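Local coordinates for protein putative DD-carboxypeptidase TP_0574 (Treponema pallidum, PDB 1O75) that shows zinc-stimulated carboxypeptidase activity, binds penicillin, and possibly acts as a D,D-carboxypeptidase that lowers peptidoglycan cross-linking in a spirochaete, at residues 60-73 with 120-134. The protein carries 2 engineered substitutions. Numbering follows the deposited sequence.
Sequences HGAFRQQFQYAVEV and IKFEAVEGAVALADR
The F63 ring is covered on one face by D133, whose CA lies 3.4 Å from the ring centroid, almost straight above the centre, as a CH-pi contact. The D133 carboxylate runs on over the CE2 side, its plane 12° from that of the ring. F67 CE2 covers the opposite face, off centre. At the edge of F63, I120 CD1 and the carbonyl O of L131 lie in plane. F67 turns its own edge toward the face of F122 in an offset edge-to-face pair, planes at 71°, and its CE1 comes 3.6 Å from F122 CB.

The Q66 amide grips the backbone of L131 twice. L131 N donates to OE1 of Q66 at 2.8 Å, in the plane of the Q66 side-chain carbonyl, on a lone pair of OE1. NE2 of Q66 donates to L131 O at 2.9 Å, fairly straight (163°), with L131 O near the Q66 amide plane but NE2 tilted out of the L131 carbonyl plane. CG of Q66 sits between the backbone N and the carbonyl carbon, and the chain is extended beyond it, which brings the amide to L131. The L131 side chain also packs on 60-73, with CD1 tight against A62 CB at 3.5 Å and further on V73 CG1. A water links H60 O to R134 N, the latter bond weak.

The contact lays the returning loop after strand 120-124 over helix 60-65 and the turn behind it, in domain A. Paired bonds fix the rotation of the buried Q66 amide and satisfy both L131 N and L131 O beside an aromatic cluster of F63, F67 and F122, with polar groups of D133 and R134 at one end.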
ATOM      1  N   HIS B  60       9.657  10.499   9.215  1.00 48.64           N
ATOM      2  CA  HIS B  60       9.279   9.090   9.208  1.00 45.17           C
ATOM      3  C   HIS B  60      10.450   8.228   8.771  1.00 42.23           C
ATOM      4  O   HIS B  60      10.637   7.130   9.272  1.00 38.67           O
ATOM      5  CB  HIS B  60       8.076   8.850   8.302  1.00 46.61           C
ATOM      6  CG  HIS B  60       6.811   9.461   8.817  1.00 50.56           C
ATOM      7  ND1 HIS B  60       5.581   9.231   8.237  1.00 52.79           N
ATOM      8  CD2 HIS B  60       6.590  10.318   9.845  1.00 51.18           C
ATOM      9  CE1 HIS B  60       4.656   9.921   8.884  1.00 52.57           C
ATOM     10  NE2 HIS B  60       5.243  10.588   9.864  1.00 52.10           N
ATOM     11  N   GLY B  61      11.239   8.738   7.836  1.00 39.10           N
ATOM     12  CA  GLY B  61      12.393   7.988   7.381  1.00 38.05           C
ATOM     13  C   GLY B  61      13.433   7.954   8.491  1.00 36.45           C
ATOM     14  O   GLY B  61      14.194   6.986   8.624  1.00 34.83           O
ATOM     15  N   ALA B  62      13.462   9.013   9.300  1.00 32.42           N
ATOM     16  CA  ALA B  62      14.422   9.085  10.384  1.00 31.07           C
ATOM     17  C   ALA B  62      14.219   7.926  11.359  1.00 29.00           C
ATOM     18  O   ALA B  62      15.181   7.323  11.796  1.00 27.81           O
ATOM     19  CB  ALA B  62      14.319  10.433  11.109  1.00 30.99           C
ATOM     20  N   PHE B  63      12.973   7.614  11.698  1.00 27.22           N
ATOM     21  CA  PHE B  63      12.711   6.506  12.613  1.00 27.50           C
ATOM     22  C   PHE B  63      13.259   5.197  12.052  1.00 27.70           C
ATOM     23  O   PHE B  63      13.906   4.420  12.749  1.00 28.47           O
ATOM     24  CB  PHE B  63      11.202   6.325  12.844  1.00 27.13           C
ATOM     25  CG  PHE B  63      10.856   5.022  13.514  1.00 27.97           C
ATOM     26  CD1 PHE B  63      11.050   4.855  14.888  1.00 29.82           C
ATOM     27  CD2 PHE B  63      10.361   3.944  12.772  1.00 29.10           C
ATOM     28  CE1 PHE B  63      10.755   3.628  15.520  1.00 30.82           C
ATOM     29  CE2 PHE B  63      10.060   2.716  13.389  1.00 26.16           C
ATOM     30  CZ  PHE B  63      10.255   2.554  14.767  1.00 29.85           C
ATOM     31  N   ARG B  64      12.962   4.941  10.787  1.00 27.76           N
ATOM     32  CA  ARG B  64      13.439   3.708  10.130  1.00 27.40           C
ATOM     33  C   ARG B  64      14.954   3.602  10.077  1.00 26.38           C
ATOM     34  O   ARG B  64      15.504   2.521  10.280  1.00 28.71           O
ATOM     35  CB  ARG B  64      12.909   3.634   8.704  1.00 27.82           C
ATOM     36  CG  ARG B  64      11.401   3.513   8.614  1.00 32.36           C
ATOM     37  CD  ARG B  64      10.944   3.582   7.158  1.00 34.58           C
ATOM     38  NE  ARG B  64       9.545   3.941   7.139  1.00 41.80           N
ATOM     39  CZ  ARG B  64       9.056   5.017   6.544  1.00 40.92           C
ATOM     40  NH1 ARG B  64       9.856   5.849   5.898  1.00 40.21           N
ATOM     41  NH2 ARG B  64       7.759   5.265   6.619  1.00 44.78           N
ATOM     42  N   GLN B  65      15.641   4.709   9.817  1.00 25.55           N
ATOM     43  CA  GLN B  65      17.103   4.650   9.715  1.00 28.58           C
ATOM     44  C   GLN B  65      17.899   4.669  11.012  1.00 28.33           C
ATOM     45  O   GLN B  65      19.069   4.304  11.021  1.00 27.80           O
ATOM     46  CB  GLN B  65      17.597   5.781   8.820  1.00 31.94           C
ATOM     47  CG  GLN B  65      17.087   5.683   7.386  1.00 33.93           C
ATOM     48  CD  GLN B  65      17.588   6.826   6.548  1.00 39.46           C
ATOM     49  OE1 GLN B  65      18.674   6.749   5.958  1.00 41.27           O
ATOM     50  NE2 GLN B  65      16.827   7.918   6.521  1.00 36.64           N
ATOM     51  N   GLN B  66      17.266   5.076  12.114  1.00 28.94           N
ATOM     52  CA  GLN B  66      17.981   5.171  13.393  1.00 27.50           C
ATOM     53  C   GLN B  66      18.496   3.841  13.884  1.00 26.64           C
ATOM     54  O   GLN B  66      19.382   3.784  14.738  1.00 27.16           O
ATOM     55  CB  GLN B  66      17.069   5.787  14.485  1.00 28.62           C
ATOM     56  CG  GLN B  66      16.086   4.790  15.105  1.00 27.38           C
ATOM     57  CD  GLN B  66      15.189   5.464  16.149  1.00 30.44           C
ATOM     58  OE1 GLN B  66      15.577   6.452  16.744  1.00 28.42           O
ATOM     59  NE2 GLN B  66      14.000   4.916  16.365  1.00 29.31           N
ATOM     60  N   PHE B  67      17.941   2.756  13.369  1.00 25.45           N
ATOM     61  CA  PHE B  67      18.383   1.454  13.815  1.00 26.01           C
ATOM     62  C   PHE B  67      19.733   0.990  13.256  1.00 29.43           C
ATOM     63  O   PHE B  67      20.614   0.579  14.016  1.00 28.10           O
ATOM     64  CB  PHE B  67      17.296   0.431  13.504  1.00 27.01           C
ATOM     65  CG  PHE B  67      16.013   0.697  14.234  1.00 28.42           C
ATOM     66  CD1 PHE B  67      15.880   0.342  15.578  1.00 30.65           C
ATOM     67  CD2 PHE B  67      14.957   1.349  13.598  1.00 28.09           C
ATOM     68  CE1 PHE B  67      14.704   0.636  16.285  1.00 29.50           C
ATOM     69  CE2 PHE B  67      13.770   1.654  14.297  1.00 31.05           C
ATOM     70  CZ  PHE B  67      13.652   1.293  15.642  1.00 28.25           C
ATOM     71  N   GLN B  68      19.894   1.059  11.937  1.00 29.47           N
ATOM     72  CA  GLN B  68      21.126   0.601  11.293  1.00 28.58           C
ATOM     73  C   GLN B  68      22.082   1.703  10.856  1.00 27.16           C
ATOM     74  O   GLN B  68      23.249   1.422  10.554  1.00 29.31           O
ATOM     75  CB  GLN B  68      20.777  -0.247  10.054  1.00 28.73           C
ATOM     76  CG  GLN B  68      20.326  -1.658  10.369  1.00 29.73           C
ATOM     77  CD  GLN B  68      21.492  -2.578  10.573  1.00 32.12           C
ATOM     78  OE1 GLN B  68      21.815  -2.845  11.815  1.00 28.70           O
ATOM     79  NE2 GLN B  68      22.124  -3.033   9.607  1.00 34.08           N
ATOM     80  N   TYR B  69      21.603   2.940  10.811  1.00 26.43           N
ATOM     81  CA  TYR B  69      22.419   4.056  10.335  1.00 27.01           C
ATOM     82  C   TYR B  69      22.765   5.114  11.385  1.00 30.11           C
ATOM     83  O   TYR B  69      22.062   5.247  12.393  1.00 28.40           O
ATOM     84  CB  TYR B  69      21.694   4.732   9.163  1.00 25.66           C
ATOM     85  CG  TYR B  69      21.334   3.750   8.054  1.00 28.52           C
ATOM     86  CD1 TYR B  69      22.254   3.428   7.042  1.00 29.15           C
ATOM     87  CD2 TYR B  69      20.094   3.102   8.044  1.00 26.17           C
ATOM     88  CE1 TYR B  69      21.941   2.464   6.038  1.00 29.70           C
ATOM     89  CE2 TYR B  69      19.773   2.152   7.048  1.00 27.64           C
ATOM     90  CZ  TYR B  69      20.707   1.840   6.060  1.00 27.84           C
ATOM     91  OH  TYR B  69      20.413   0.881   5.124  1.00 29.01           O
ATOM     92  N   ALA B  70      23.837   5.865  11.118  1.00 29.24           N
ATOM     93  CA  ALA B  70      24.297   6.957  11.988  1.00 30.35           C
ATOM     94  C   ALA B  70      23.479   8.145  11.511  1.00 31.29           C
ATOM     95  O   ALA B  70      23.742   8.716  10.448  1.00 32.81           O
ATOM     96  CB  ALA B  70      25.807   7.216  11.785  1.00 30.87           C
ATOM     97  N   VAL B  71      22.479   8.522  12.296  1.00 30.30           N
ATOM     98  CA  VAL B  71      21.566   9.588  11.894  1.00 29.16           C
ATOM     99  C   VAL B  71      21.508  10.791  12.819  1.00 32.07           C
ATOM    100  O   VAL B  71      21.595  10.639  14.040  1.00 30.16           O
ATOM    101  CB  VAL B  71      20.122   9.029  11.833  1.00 30.45           C
ATOM    102  CG1 VAL B  71      19.117  10.152  11.459  1.00 27.82           C
ATOM    103  CG2 VAL B  71      20.063   7.854  10.868  1.00 28.49           C
ATOM    104  N   GLU B  72      21.346  11.976  12.237  1.00 31.39           N
ATOM    105  CA  GLU B  72      21.155  13.190  13.031  1.00 34.68           C
ATOM    106  C   GLU B  72      19.894  13.836  12.492  1.00 35.39           C
ATOM    107  O   GLU B  72      19.635  13.804  11.280  1.00 35.49           O
ATOM    108  CB  GLU B  72      22.309  14.194  12.875  1.00 35.54           C
ATOM    109  CG  GLU B  72      23.614  13.771  13.514  1.00 39.74           C
ATOM    110  CD  GLU B  72      24.702  14.807  13.292  1.00 42.50           C
ATOM    111  OE1 GLU B  72      25.018  15.110  12.124  1.00 42.16           O
ATOM    112  OE2 GLU B  72      25.232  15.329  14.284  1.00 46.51           O
ATOM    113  N   VAL B  73      19.100  14.418  13.382  1.00 33.75           N
ATOM    114  CA  VAL B  73      17.900  15.101  12.958  1.00 34.04           C
ATOM    115  C   VAL B  73      17.927  16.515  13.517  1.00 35.54           C
ATOM    116  O   VAL B  73      18.497  16.768  14.580  1.00 36.42           O
ATOM    117  CB  VAL B  73      16.609  14.376  13.435  1.00 35.01           C
ATOM    118  CG1 VAL B  73      16.477  13.039  12.721  1.00 34.26           C
ATOM    119  CG2 VAL B  73      16.658  14.142  14.927  1.00 33.82           C
ATOM    120  N   ILE B 120       7.405  -2.243  16.938  1.00 34.89           N
ATOM    121  CA  ILE B 120       8.833  -2.441  17.006  1.00 33.44           C
ATOM    122  C   ILE B 120       9.339  -2.129  18.406  1.00 32.60           C
ATOM    123  O   ILE B 120       9.109  -1.051  18.926  1.00 31.10           O
ATOM    124  CB  ILE B 120       9.524  -1.568  15.939  1.00 32.72           C
ATOM    125  CG1 ILE B 120       9.122  -2.097  14.548  1.00 33.43           C
ATOM    126  CG2 ILE B 120      11.043  -1.644  16.092  1.00 31.21           C
ATOM    127  CD1 ILE B 120       9.218  -1.075  13.448  1.00 37.93           C
ATOM    128  N   LYS B 121      10.017  -3.094  19.017  1.00 34.03           N
ATOM    129  CA  LYS B 121      10.550  -2.913  20.359  1.00 36.66           C
ATOM    130  C   LYS B 121      12.035  -2.632  20.222  1.00 37.12           C
ATOM    131  O   LYS B 121      12.734  -3.280  19.428  1.00 34.49           O
ATOM    132  CB  LYS B 121      10.309  -4.179  21.186  1.00 39.22           C
ATOM    133  CG  LYS B 121       8.833  -4.603  21.150  1.00 43.43           C
ATOM    134  CD  LYS B 121       7.957  -3.418  21.575  1.00 47.45           C
ATOM    135  CE  LYS B 121       6.488  -3.540  21.149  1.00 49.80           C
ATOM    136  NZ  LYS B 121       5.838  -4.801  21.600  1.00 51.00           N
ATOM    137  N   PHE B 122      12.526  -1.676  20.996  1.00 36.03           N
ATOM    138  CA  PHE B 122      13.930  -1.325  20.894  1.00 38.18           C
ATOM    139  C   PHE B 122      14.338  -0.607  22.155  1.00 41.44           C
ATOM    140  O   PHE B 122      13.489  -0.275  22.983  1.00 42.00           O
ATOM    141  CB  PHE B 122      14.116  -0.385  19.695  1.00 36.57           C
ATOM    142  CG  PHE B 122      13.238   0.840  19.751  1.00 36.10           C
ATOM    143  CD1 PHE B 122      13.598   1.944  20.521  1.00 37.36           C
ATOM    144  CD2 PHE B 122      12.027   0.878  19.073  1.00 36.65           C
ATOM    145  CE1 PHE B 122      12.759   3.067  20.615  1.00 37.58           C
ATOM    146  CE2 PHE B 122      11.187   1.995  19.163  1.00 37.28           C
ATOM    147  CZ  PHE B 122      11.554   3.088  19.936  1.00 36.86           C
ATOM    148  N   GLU B 123      15.633  -0.379  22.320  1.00 42.36           N
ATOM    149  CA  GLU B 123      16.069   0.382  23.471  1.00 44.96           C
ATOM    150  C   GLU B 123      16.910   1.545  23.024  1.00 43.22           C
ATOM    151  O   GLU B 123      17.459   1.549  21.914  1.00 41.17           O
ATOM    152  CB  GLU B 123      16.810  -0.480  24.491  1.00 50.06           C
ATOM    153  CG  GLU B 123      17.846  -1.422  23.983  1.00 56.47           C
ATOM    154  CD  GLU B 123      18.336  -2.327  25.109  1.00 61.77           C
ATOM    155  OE1 GLU B 123      18.837  -1.784  26.117  1.00 64.30           O
ATOM    156  OE2 GLU B 123      18.211  -3.570  24.998  1.00 64.40           O
ATOM    157  N   ALA B 124      16.974   2.547  23.891  1.00 42.04           N
ATOM    158  CA  ALA B 124      17.705   3.771  23.638  1.00 41.35           C
ATOM    159  C   ALA B 124      19.190   3.528  23.615  1.00 41.33           C
ATOM    160  O   ALA B 124      19.675   2.489  24.064  1.00 39.77           O
ATOM    161  CB  ALA B 124      17.362   4.827  24.702  1.00 41.58           C
ATOM    162  N   VAL B 125      19.899   4.520  23.089  1.00 40.79           N
ATOM    163  CA  VAL B 125      21.339   4.478  22.963  1.00 42.08           C
ATOM    164  C   VAL B 125      21.923   5.738  23.594  1.00 42.79           C
ATOM    165  O   VAL B 125      21.479   6.857  23.321  1.00 40.51           O
ATOM    166  CB  VAL B 125      21.768   4.418  21.464  1.00 41.84           C
ATOM    167  CG1 VAL B 125      23.274   4.641  21.339  1.00 42.53           C
ATOM    168  CG2 VAL B 125      21.395   3.068  20.866  1.00 40.88           C
ATOM    169  N   GLU B 126      22.920   5.532  24.445  1.00 44.68           N
ATOM    170  CA  GLU B 126      23.605   6.615  25.134  1.00 47.03           C
ATOM    171  C   GLU B 126      24.016   7.735  24.179  1.00 45.46           C
ATOM    172  O   GLU B 126      24.658   7.481  23.158  1.00 46.40           O
ATOM    173  CB  GLU B 126      24.852   6.038  25.816  1.00 51.97           C
ATOM    174  CG  GLU B 126      25.827   7.066  26.368  1.00 58.41           C
ATOM    175  CD  GLU B 126      25.236   7.871  27.506  1.00 62.18           C
ATOM    176  OE1 GLU B 126      24.546   7.262  28.357  1.00 64.27           O
ATOM    177  OE2 GLU B 126      25.472   9.102  27.556  1.00 64.13           O
ATOM    178  N   GLY B 127      23.642   8.968  24.503  1.00 43.78           N
ATOM    179  CA  GLY B 127      24.037  10.096  23.671  1.00 42.04           C
ATOM    180  C   GLY B 127      23.120  10.435  22.513  1.00 41.25           C
ATOM    181  O   GLY B 127      23.402  11.349  21.730  1.00 40.47           O
ATOM    182  N   ALA B 128      22.008   9.724  22.401  1.00 38.73           N
ATOM    183  CA  ALA B 128      21.090   9.996  21.303  1.00 38.26           C
ATOM    184  C   ALA B 128      19.642   9.779  21.711  1.00 36.39           C
ATOM    185  O   ALA B 128      19.375   9.060  22.668  1.00 38.33           O
ATOM    186  CB  ALA B 128      21.427   9.072  20.128  1.00 36.18           C
ATOM    187  N   VAL B 129      18.714  10.388  20.982  1.00 34.81           N
ATOM    188  CA  VAL B 129      17.304  10.166  21.269  1.00 36.75           C
ATOM    189  C   VAL B 129      16.859   8.959  20.464  1.00 36.78           C
ATOM    190  O   VAL B 129      17.514   8.586  19.472  1.00 36.20           O
ATOM    191  CB  VAL B 129      16.430  11.359  20.877  1.00 36.11           C
ATOM    192  CG1 VAL B 129      16.916  12.609  21.597  1.00 37.26           C
ATOM    193  CG2 VAL B 129      16.437  11.561  19.365  1.00 41.13           C
ATOM    194  N   ALA B 130      15.777   8.330  20.906  1.00 34.24           N
ATOM    195  CA  ALA B 130      15.217   7.183  20.212  1.00 34.86           C
ATOM    196  C   ALA B 130      13.866   7.652  19.697  1.00 36.35           C
ATOM    197  O   ALA B 130      12.933   7.879  20.480  1.00 35.37           O
ATOM    198  CB  ALA B 130      15.053   6.007  21.156  1.00 31.83           C
ATOM    199  N   LEU B 131      13.763   7.828  18.381  1.00 34.03           N
ATOM    200  CA  LEU B 131      12.524   8.291  17.777  1.00 32.16           C
ATOM    201  C   LEU B 131      11.460   7.202  17.893  1.00 32.91           C
ATOM    202  O   LEU B 131      11.779   6.007  17.946  1.00 30.35           O
ATOM    203  CB  LEU B 131      12.752   8.637  16.297  1.00 31.22           C
ATOM    204  CG  LEU B 131      13.833   9.709  16.048  1.00 32.52           C
ATOM    205  CD1 LEU B 131      13.980   9.992  14.538  1.00 30.93           C
ATOM    206  CD2 LEU B 131      13.436  11.002  16.774  1.00 33.12           C
ATOM    207  N   ALA B 132      10.198   7.620  17.942  1.00 32.14           N
ATOM    208  CA  ALA B 132       9.081   6.678  18.014  1.00 31.98           C
ATOM    209  C   ALA B 132       8.645   6.403  16.589  1.00 30.30           C
ATOM    210  O   ALA B 132       8.899   7.204  15.699  1.00 31.98           O
ATOM    211  CB  ALA B 132       7.903   7.293  18.792  1.00 33.80           C
ATOM    212  N   ASP B 133       7.964   5.287  16.384  1.00 32.35           N
ATOM    213  CA  ASP B 133       7.491   4.910  15.063  1.00 33.50           C
ATOM    214  C   ASP B 133       6.667   6.057  14.497  1.00 34.69           C
ATOM    215  O   ASP B 133       5.821   6.604  15.196  1.00 35.90           O
ATOM    216  CB  ASP B 133       6.636   3.640  15.171  1.00 35.22           C
ATOM    217  CG  ASP B 133       6.484   2.915  13.846  1.00 34.93           C
ATOM    218  OD1 ASP B 133       6.535   3.560  12.779  1.00 36.95           O
ATOM    219  OD2 ASP B 133       6.290   1.690  13.876  1.00 36.44           O
ATOM    220  N   ARG B 134       6.892   6.400  13.227  1.00 34.10           N
ATOM    221  CA  ARG B 134       6.188   7.493  12.552  1.00 36.40           C
ATOM    222  C   ARG B 134       6.388   8.845  13.258  1.00 37.51           C
ATOM    223  O   ARG B 134       5.553   9.746  13.149  1.00 36.20           O
ATOM    224  CB  ARG B 134       4.683   7.197  12.450  1.00 38.89           C
ATOM    225  CG  ARG B 134       4.323   5.963  11.596  1.00 38.15           C
ATOM    226  CD  ARG B 134       2.820   5.870  11.394  1.00 38.34           C
ATOM    227  NE  ARG B 134       2.122   5.860  12.681  1.00 42.12           N
ATOM    228  CZ  ARG B 134       2.060   4.818  13.507  1.00 43.53           C
ATOM    229  NH1 ARG B 134       2.646   3.664  13.189  1.00 43.83           N
ATOM    230  NH2 ARG B 134       1.433   4.937  14.675  1.00 45.60           N
TER
HETATM  231  O   HOH W   1       8.257   5.914  10.599  1.00 35.71           O